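Hemin degrading factor (Pseudomonas aeruginosa, PDB 4MF9) binds heme and probably takes part in its trafficking and degradation inside the bacterium. Local coordinates at residues Q44-E49 and L182-P187; A59-P64 and W124-A129. One frame throughout, in Å; residues are numbered along the deposited sequence.

Interaction 1. Residues Q44-E49 and L182-P187; sequences QVSEGE and LALHEP
Leu184 turns CG anti to its carbonyl carbon (chi1 -54°), and an extended chi2 then carries CD1 to the carboxylate end of Glu49. Leu182 instead has CG anti to its backbone N (chi1 -170°), and CD2 of its branch lies against the Gly48 carbonyl. The Leu184 and Glu49 side chains cross at a slant, with CD1 of Leu184 3.5 Å from Glu49 OE1 and 3.8 Å from Glu49 CD. The same CD1 lies 3.9 Å from Ser46 OG, so a single methyl rests against both polar side chains. Those two groups form a capping box at the start of helix 47-52. Ser46 is the N-cap, and its OG accepts from Glu49 N at 3.2 Å. In return, Glu49 OE1 accepts from Ser46 N at 3.0 Å, the donor standing 47° out of the carboxylate plane. Ser46 OG also donates to Glu49 OE1 at 2.8 Å, using the anti lone pair of that oxygen. Two donors thus grip one carboxylate oxygen, fixing the group that Leu184 packs against, and the start of the helix would be expected to stabilise its negative charge. Beside the box the packing is tighter: Leu182 CD2 sits 3.3 Å from Gly48 C, an approach left open because Gly48 has no side chain on its backbone. Leu182 also touches Asn125, so it lies between the first turn of the helix and strand 124-133. On another side of the same turn, Glu47 forms a salt bridge with Lys154.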
ATOM      1  N   GLN A  44      16.334  12.556  11.180  1.00 34.53           N
ATOM      2  CA  GLN A  44      16.576  13.146   9.920  1.00 29.78           C
ATOM      3  C   GLN A  44      17.205  12.231   8.884  1.00 26.25           C
ATOM      4  O   GLN A  44      17.960  12.651   8.095  1.00 29.05           O
ATOM      5  CB  GLN A  44      17.369  14.412  10.161  1.00 34.33           C
ATOM      6  CG  GLN A  44      17.734  15.203   8.938  1.00 38.62           C
ATOM      7  CD  GLN A  44      16.663  16.189   8.498  1.00 42.70           C
ATOM      8  OE1 GLN A  44      16.743  16.734   7.400  1.00 37.76           O
ATOM      9  NE2 GLN A  44      15.653  16.373   9.326  1.00 41.17           N
ATOM     10  N   VAL A  45      16.825  10.987   8.870  1.00 23.47           N
ATOM     11  CA  VAL A  45      17.234  10.033   7.836  1.00 23.51           C
ATOM     12  C   VAL A  45      16.042   9.255   7.286  1.00 18.20           C
ATOM     13  O   VAL A  45      14.935   9.339   7.818  1.00 23.73           O
ATOM     14  CB  VAL A  45      18.283   9.016   8.358  1.00 25.54           C
ATOM     15  CG1 VAL A  45      19.560   9.717   8.801  1.00 26.57           C
ATOM     16  CG2 VAL A  45      17.704   8.170   9.488  1.00 21.43           C
ATOM     17  N   SER A  46      16.266   8.492   6.223  1.00 20.24           N
ATOM     18  CA  SER A  46      15.225   7.607   5.715  1.00 21.63           C
ATOM     19  C   SER A  46      15.134   6.355   6.585  1.00 23.24           C
ATOM     20  O   SER A  46      16.101   5.991   7.266  1.00 19.63           O
ATOM     21  CB  SER A  46      15.512   7.216   4.273  1.00 21.58           C
ATOM     22  OG  SER A  46      16.634   6.359   4.193  1.00 23.22           O
ATOM     23  N   GLU A  47      13.970   5.706   6.575  1.00 17.99           N
ATOM     24  CA  GLU A  47      13.793   4.442   7.284  1.00 16.19           C
ATOM     25  C   GLU A  47      14.766   3.391   6.764  1.00 18.14           C
ATOM     26  O   GLU A  47      15.267   2.572   7.531  1.00 18.08           O
ATOM     27  CB  GLU A  47      12.347   3.939   7.154  1.00 18.50           C
ATOM     28  CG  GLU A  47      12.027   2.735   8.052  1.00 17.18           C
ATOM     29  CD  GLU A  47      10.560   2.335   8.010  1.00 20.37           C
ATOM     30  OE1 GLU A  47       9.773   2.994   7.286  1.00 15.42           O
ATOM     31  OE2 GLU A  47      10.191   1.364   8.712  1.00 16.63           O
ATOM     32  N   GLY A  48      15.037   3.424   5.458  1.00 18.43           N
ATOM     33  CA  GLY A  48      15.972   2.494   4.847  1.00 16.42           C
ATOM     34  C   GLY A  48      17.374   2.576   5.436  1.00 21.22           C
ATOM     35  O   GLY A  48      18.003   1.551   5.702  1.00 16.44           O
ATOM     36  N   GLU A  49      17.829   3.790   5.638  1.00 21.83           N
ATOM     37  CA  GLU A  49      19.100   4.064   6.257  1.00 24.04           C
ATOM     38  C   GLU A  49      19.132   3.569   7.688  1.00 21.74           C
ATOM     39  O   GLU A  49      20.058   2.962   8.098  1.00 20.03           O
ATOM     40  CB  GLU A  49      19.363   5.523   6.232  1.00 25.55           C
ATOM     41  CG  GLU A  49      19.807   6.035   4.914  1.00 27.41           C
ATOM     42  CD  GLU A  49      19.817   7.554   4.869  1.00 34.03           C
ATOM     43  OE1 GLU A  49      18.762   8.175   4.615  1.00 22.43           O
ATOM     44  OE2 GLU A  49      20.880   8.092   5.154  1.00 31.64           O
ATOM     45  N   LEU A 182      23.759   2.006   2.585  1.00 48.67           N
ATOM     46  CA  LEU A 182      22.575   2.124   1.714  1.00 41.36           C
ATOM     47  C   LEU A 182      22.661   3.239   0.658  1.00 42.81           C
ATOM     48  O   LEU A 182      22.637   4.426   0.985  1.00 42.83           O
ATOM     49  CB  LEU A 182      21.267   2.229   2.515  1.00 39.04           C
ATOM     50  CG  LEU A 182      20.037   2.098   1.630  1.00 36.17           C
ATOM     51  CD1 LEU A 182      20.193   0.842   0.814  1.00 30.04           C
ATOM     52  CD2 LEU A 182      18.749   2.069   2.426  1.00 28.73           C
ATOM     53  N   ALA A 183      22.691   2.843  -0.596  1.00 41.20           N
ATOM     54  CA  ALA A 183      22.781   3.786  -1.680  1.00 40.55           C
ATOM     55  C   ALA A 183      21.422   4.396  -1.996  1.00 43.55           C
ATOM     56  O   ALA A 183      20.477   3.679  -2.193  1.00 42.99           O
ATOM     57  CB  ALA A 183      23.293   3.062  -2.893  1.00 37.98           C
ATOM     58  N   LEU A 184      21.355   5.703  -2.112  1.00 40.63           N
ATOM     59  CA  LEU A 184      20.087   6.360  -2.423  1.00 38.28           C
ATOM     60  C   LEU A 184      20.212   7.310  -3.611  1.00 46.85           C
ATOM     61  O   LEU A 184      21.121   8.143  -3.657  1.00 39.89           O
ATOM     62  CB  LEU A 184      19.562   7.129  -1.209  1.00 35.98           C
ATOM     63  CG  LEU A 184      19.411   6.375   0.114  1.00 30.75           C
ATOM     64  CD1 LEU A 184      18.869   7.303   1.176  1.00 28.32           C
ATOM     65  CD2 LEU A 184      18.517   5.170  -0.032  1.00 28.94           C
ATOM     66  N   HIS A 185      19.167   7.341  -4.426  1.00 48.86           N
ATOM     67  CA  HIS A 185      19.071   8.140  -5.602  1.00 48.43           C
ATOM     68  C   HIS A 185      18.250   9.362  -5.369  1.00 50.31           C
ATOM     69  O   HIS A 185      17.407   9.430  -4.532  1.00 51.15           O
ATOM     70  CB  HIS A 185      18.523   7.326  -6.733  1.00 47.24           C
ATOM     71  CG  HIS A 185      19.496   6.335  -7.268  1.00 57.51           C
ATOM     72  ND1 HIS A 185      20.804   6.273  -6.840  1.00 59.73           N
ATOM     73  CD2 HIS A 185      19.356   5.359  -8.197  1.00 60.11           C
ATOM     74  CE1 HIS A 185      21.422   5.289  -7.469  1.00 60.90           C
ATOM     75  NE2 HIS A 185      20.567   4.725  -8.303  1.00 61.32           N
ATOM     76  N   GLU A 186      18.533  10.427  -6.079  1.00 56.07           N
ATOM     77  CA  GLU A 186      17.789  11.643  -5.857  1.00 55.98           C
ATOM     78  C   GLU A 186      16.418  11.509  -6.515  1.00 57.03           C
ATOM     79  O   GLU A 186      16.309  10.946  -7.581  1.00 55.08           O
ATOM     80  CB  GLU A 186      18.588  12.842  -6.325  1.00 56.03           C
ATOM     81  CG  GLU A 186      17.938  14.182  -6.060  1.00 56.16           C
ATOM     82  CD  GLU A 186      17.866  14.478  -4.604  1.00 65.06           C
ATOM     83  OE1 GLU A 186      18.913  14.439  -3.909  1.00 63.06           O
ATOM     84  OE2 GLU A 186      16.756  14.735  -4.145  1.00 66.64           O
ATOM     85  N   PRO A 187      15.379  12.048  -5.889  1.00 58.05           N
ATOM     86  CA  PRO A 187      14.046  11.800  -6.436  1.00 57.03           C
ATOM     87  C   PRO A 187      13.915  12.345  -7.823  1.00 59.80           C
ATOM     88  O   PRO A 187      14.361  13.403  -8.256  1.00 60.91           O
ATOM     89  CB  PRO A 187      13.123  12.482  -5.450  1.00 59.43           C
ATOM     90  CG  PRO A 187      13.939  12.599  -4.180  1.00 54.22           C
ATOM     91  CD  PRO A 187      15.327  12.126  -4.431  1.00 53.17           C
TER

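Interaction 2. Residues A59-P64 and W124-A129; sequences AVRLRP and WNAVFA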
ATOM      1  N   ALA A  59      19.965  -7.254  11.836  1.00 11.48           N
ATOM      2  CA  ALA A  59      19.509  -7.300  10.443  1.00 15.23           C
ATOM      3  C   ALA A  59      20.556  -7.894   9.506  1.00 15.82           C
ATOM      4  O   ALA A  59      21.757  -7.761   9.742  1.00 20.07           O
ATOM      5  CB  ALA A  59      19.118  -5.907   9.961  1.00 11.80           C
ATOM      6  N   VAL A  60      20.089  -8.545   8.443  1.00 13.56           N
ATOM      7  CA  VAL A  60      20.946  -9.049   7.368  1.00 14.83           C
ATOM      8  C   VAL A  60      20.462  -8.437   6.051  1.00 19.01           C
ATOM      9  O   VAL A  60      19.252  -8.407   5.775  1.00 14.49           O
ATOM     10  CB  VAL A  60      20.901 -10.601   7.270  1.00 15.35           C
ATOM     11  CG1 VAL A  60      21.681 -11.095   6.049  1.00 16.07           C
ATOM     12  CG2 VAL A  60      21.426 -11.259   8.548  1.00 15.62           C
ATOM     13  N   ARG A  61      21.373  -7.921   5.239  1.00 15.84           N
ATOM     14  CA  ARG A  61      21.013  -7.378   3.959  1.00 18.86           C
ATOM     15  C   ARG A  61      20.857  -8.512   2.987  1.00 19.13           C
ATOM     16  O   ARG A  61      21.674  -9.369   2.978  1.00 16.68           O
ATOM     17  CB  ARG A  61      21.962  -6.308   3.476  1.00 24.47           C
ATOM     18  CG  ARG A  61      21.985  -6.089   1.985  1.00 22.61           C
ATOM     19  CD  ARG A  61      21.164  -4.897   1.548  1.00 25.32           C
ATOM     20  NE  ARG A  61      21.898  -3.686   1.768  1.00 36.30           N
ATOM     21  CZ  ARG A  61      22.050  -2.649   0.952  1.00 30.57           C
ATOM     22  NH1 ARG A  61      21.577  -2.604  -0.263  1.00 31.69           N
ATOM     23  NH2 ARG A  61      22.777  -1.663   1.374  1.00 35.33           N
ATOM     24  N   LEU A  62      19.763  -8.515   2.228  1.00 13.00           N
ATOM     25  CA  LEU A  62      19.521  -9.587   1.273  1.00 15.94           C
ATOM     26  C   LEU A  62      19.749  -9.056  -0.136  1.00 12.46           C
ATOM     27  O   LEU A  62      19.814  -7.842  -0.348  1.00 14.87           O
ATOM     28  CB  LEU A  62      18.100 -10.137   1.410  1.00 12.95           C
ATOM     29  CG  LEU A  62      17.633 -10.727   2.742  1.00 17.02           C
ATOM     30  CD1 LEU A  62      16.210 -11.257   2.596  1.00 14.05           C
ATOM     31  CD2 LEU A  62      18.579 -11.833   3.245  1.00 12.76           C
ATOM     32  N   ARG A  63      19.905  -9.921  -1.097  1.00 14.20           N
ATOM     33  CA  ARG A  63      19.994  -9.455  -2.467  1.00 16.82           C
ATOM     34  C   ARG A  63      18.621  -9.022  -2.977  1.00 15.39           C
ATOM     35  O   ARG A  63      17.683  -9.633  -2.679  1.00 13.65           O
ATOM     36  CB  ARG A  63      20.594 -10.487  -3.389  1.00 21.16           C
ATOM     37  CG  ARG A  63      21.874 -11.101  -2.917  1.00 20.55           C
ATOM     38  CD  ARG A  63      22.463 -11.932  -4.030  1.00 23.47           C
ATOM     39  NE  ARG A  63      21.512 -12.845  -4.595  1.00 31.26           N
ATOM     40  CZ  ARG A  63      21.199 -14.002  -4.044  1.00 27.52           C
ATOM     41  NH1 ARG A  63      21.747 -14.339  -2.922  1.00 26.78           N
ATOM     42  NH2 ARG A  63      20.315 -14.783  -4.566  1.00 30.68           N
ATOM     43  N   PRO A  64      18.584  -7.965  -3.780  1.00 20.21           N
ATOM     44  CA  PRO A  64      17.326  -7.549  -4.415  1.00 17.46           C
ATOM     45  C   PRO A  64      16.988  -8.425  -5.611  1.00 20.30           C
ATOM     46  O   PRO A  64      16.741  -7.917  -6.703  1.00 18.41           O
ATOM     47  CB  PRO A  64      17.629  -6.125  -4.882  1.00 15.86           C
ATOM     48  CG  PRO A  64      19.096  -6.115  -5.099  1.00 19.20           C
ATOM     49  CD  PRO A  64      19.664  -6.989  -4.017  1.00 18.09           C
ATOM     50  N   TRP A 124      12.009  -0.770  -6.401  1.00 15.00           N
ATOM     51  CA  TRP A 124      12.442  -1.504  -5.213  1.00 12.43           C
ATOM     52  C   TRP A 124      13.968  -1.504  -5.159  1.00 17.65           C
ATOM     53  O   TRP A 124      14.620  -1.924  -6.108  1.00 16.83           O
ATOM     54  CB  TRP A 124      11.935  -2.940  -5.255  1.00 12.55           C
ATOM     55  CG  TRP A 124      10.454  -3.076  -5.070  1.00 13.65           C
ATOM     56  CD1 TRP A 124       9.486  -2.185  -5.456  1.00 12.58           C
ATOM     57  CD2 TRP A 124       9.769  -4.165  -4.433  1.00 11.80           C
ATOM     58  NE1 TRP A 124       8.239  -2.667  -5.111  1.00 10.65           N
ATOM     59  CE2 TRP A 124       8.387  -3.875  -4.478  1.00 10.32           C
ATOM     60  CE3 TRP A 124      10.191  -5.364  -3.845  1.00  9.96           C
ATOM     61  CZ2 TRP A 124       7.428  -4.737  -3.956  1.00  8.22           C
ATOM     62  CZ3 TRP A 124       9.231  -6.219  -3.319  1.00 10.66           C
ATOM     63  CH2 TRP A 124       7.864  -5.900  -3.381  1.00  9.35           C
ATOM     64  N   ASN A 125      14.541  -1.031  -4.059  1.00 12.11           N
ATOM     65  CA  ASN A 125      15.982  -0.815  -4.028  1.00 14.00           C
ATOM     66  C   ASN A 125      16.762  -1.745  -3.103  1.00 18.73           C
ATOM     67  O   ASN A 125      17.725  -2.400  -3.520  1.00 17.57           O
ATOM     68  CB  ASN A 125      16.294   0.630  -3.662  1.00 17.21           C
ATOM     69  CG  ASN A 125      17.778   0.921  -3.702  1.00 23.67           C
ATOM     70  OD1 ASN A 125      18.445   0.635  -4.693  1.00 28.58           O
ATOM     71  ND2 ASN A 125      18.306   1.468  -2.620  1.00 20.81           N
ATOM     72  N   ALA A 126      16.361  -1.782  -1.841  1.00 15.29           N
ATOM     73  CA  ALA A 126      17.078  -2.580  -0.862  1.00 14.55           C
ATOM     74  C   ALA A 126      16.091  -3.395  -0.041  1.00 14.20           C
ATOM     75  O   ALA A 126      14.934  -2.983   0.156  1.00 10.33           O
ATOM     76  CB  ALA A 126      17.912  -1.694   0.029  1.00 17.98           C
ATOM     77  N   VAL A 127      16.555  -4.548   0.429  1.00 11.16           N
ATOM     78  CA  VAL A 127      15.718  -5.466   1.196  1.00 13.92           C
ATOM     79  C   VAL A 127      16.531  -6.076   2.340  1.00 15.88           C
ATOM     80  O   VAL A 127      17.676  -6.513   2.141  1.00 12.61           O
ATOM     81  CB  VAL A 127      15.133  -6.564   0.286  1.00 10.57           C
ATOM     82  CG1 VAL A 127      16.214  -7.147  -0.619  1.00 11.71           C
ATOM     83  CG2 VAL A 127      14.479  -7.650   1.109  1.00 11.93           C
ATOM     84  N   PHE A 128      15.951  -6.081   3.539  1.00 15.94           N
ATOM     85  CA  PHE A 128      16.632  -6.588   4.729  1.00 13.35           C
ATOM     86  C   PHE A 128      15.794  -7.635   5.443  1.00 16.21           C
ATOM     87  O   PHE A 128      14.562  -7.577   5.438  1.00 11.78           O
ATOM     88  CB  PHE A 128      16.932  -5.441   5.703  1.00 13.90           C
ATOM     89  CG  PHE A 128      17.802  -4.365   5.115  1.00 16.57           C
ATOM     90  CD1 PHE A 128      17.243  -3.330   4.371  1.00 18.54           C
ATOM     91  CD2 PHE A 128      19.179  -4.388   5.303  1.00 15.73           C
ATOM     92  CE1 PHE A 128      18.048  -2.342   3.820  1.00 19.30           C
ATOM     93  CE2 PHE A 128      19.988  -3.403   4.763  1.00 19.21           C
ATOM     94  CZ  PHE A 128      19.419  -2.377   4.017  1.00 19.44           C
ATOM     95  N   ALA A 129      16.469  -8.601   6.053  1.00 13.21           N
ATOM     96  CA  ALA A 129      15.800  -9.560   6.913  1.00 11.24           C
ATOM     97  C   ALA A 129      16.179  -9.176   8.324  1.00 14.67           C
ATOM     98  O   ALA A 129      17.370  -9.161   8.667  1.00 13.90           O
ATOM     99  CB  ALA A 129      16.273 -10.975   6.603  1.00 14.46           C
TER
HETATM  100  O   HOH W   1      20.163  -3.214  -2.597  1.00 22.11           O
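Val60 and Ala129 pair through two backbone hydrogen bonds, from Val60 N to Ala129 O and from Ala129 N to Val60 O, both 2.8 Å. A third backbone bond runs from Leu62 N to Val127 O at 2.9 Å. Apolar contacts line the face of the sheet that carries Leu62, Val127 and Ala129: Leu62 CD1 lies 4.0 Å from Ala129 CB, and Leu62 CB 4.1 Å from Val127 CG1. Ile142 of strand 138-146 touches all three side chains. Set apart from these, Val127 CG1, between its backbone N and carbonyl carbon (chi1 46°), rests as a methyl on a carbonyl, 3.5 Å from Arg63 O. On the other face, Arg61 bends across Phe128 at its chi2 and chi3 torsions. Its NE comes within 3.6 Å of Phe128 CE2, and Phe128 CZ lies over one face of the guanidinium, the two planes being 52° apart. A water in the guanidinium plane, at its edge, accepts a weak bond from Arg61 NH1 and donates to Asn125 O at 2.7 Å, linking the two segments. Against strand 138-146, its other neighbour, strand 124-133 has a classic beta bulge at Asn125 and Ala126, facing Phe145; strand 59-62 is the outermost strand of this antiparallel sheet within the chain.

Overall arrangement
Both contacts are partly buried and lie away from the heme pocket, their centres 14 Å apart. Interaction 2 is a sheet-edge pairing, built on backbone hydrogen bonds with side chains on both faces. Interaction 1 joins a helix start to an irregular loop by leucine methyls alone, the hydrogen bonds of its capping box staying within 44-49. The two meet at Leu182, whose CD1 is 3.5 Å from Ala126 CB and 3.6 Å from Arg61 NH2; a weak, probable hydrogen bond from Asn125 ND2 to Ala183 O adds a polar link. Helix 47-52 leads into strand 59-62, and its Val51 and Ala52 touch Phe128, so the helix packs on strand 124-133, which also carries the edge strand.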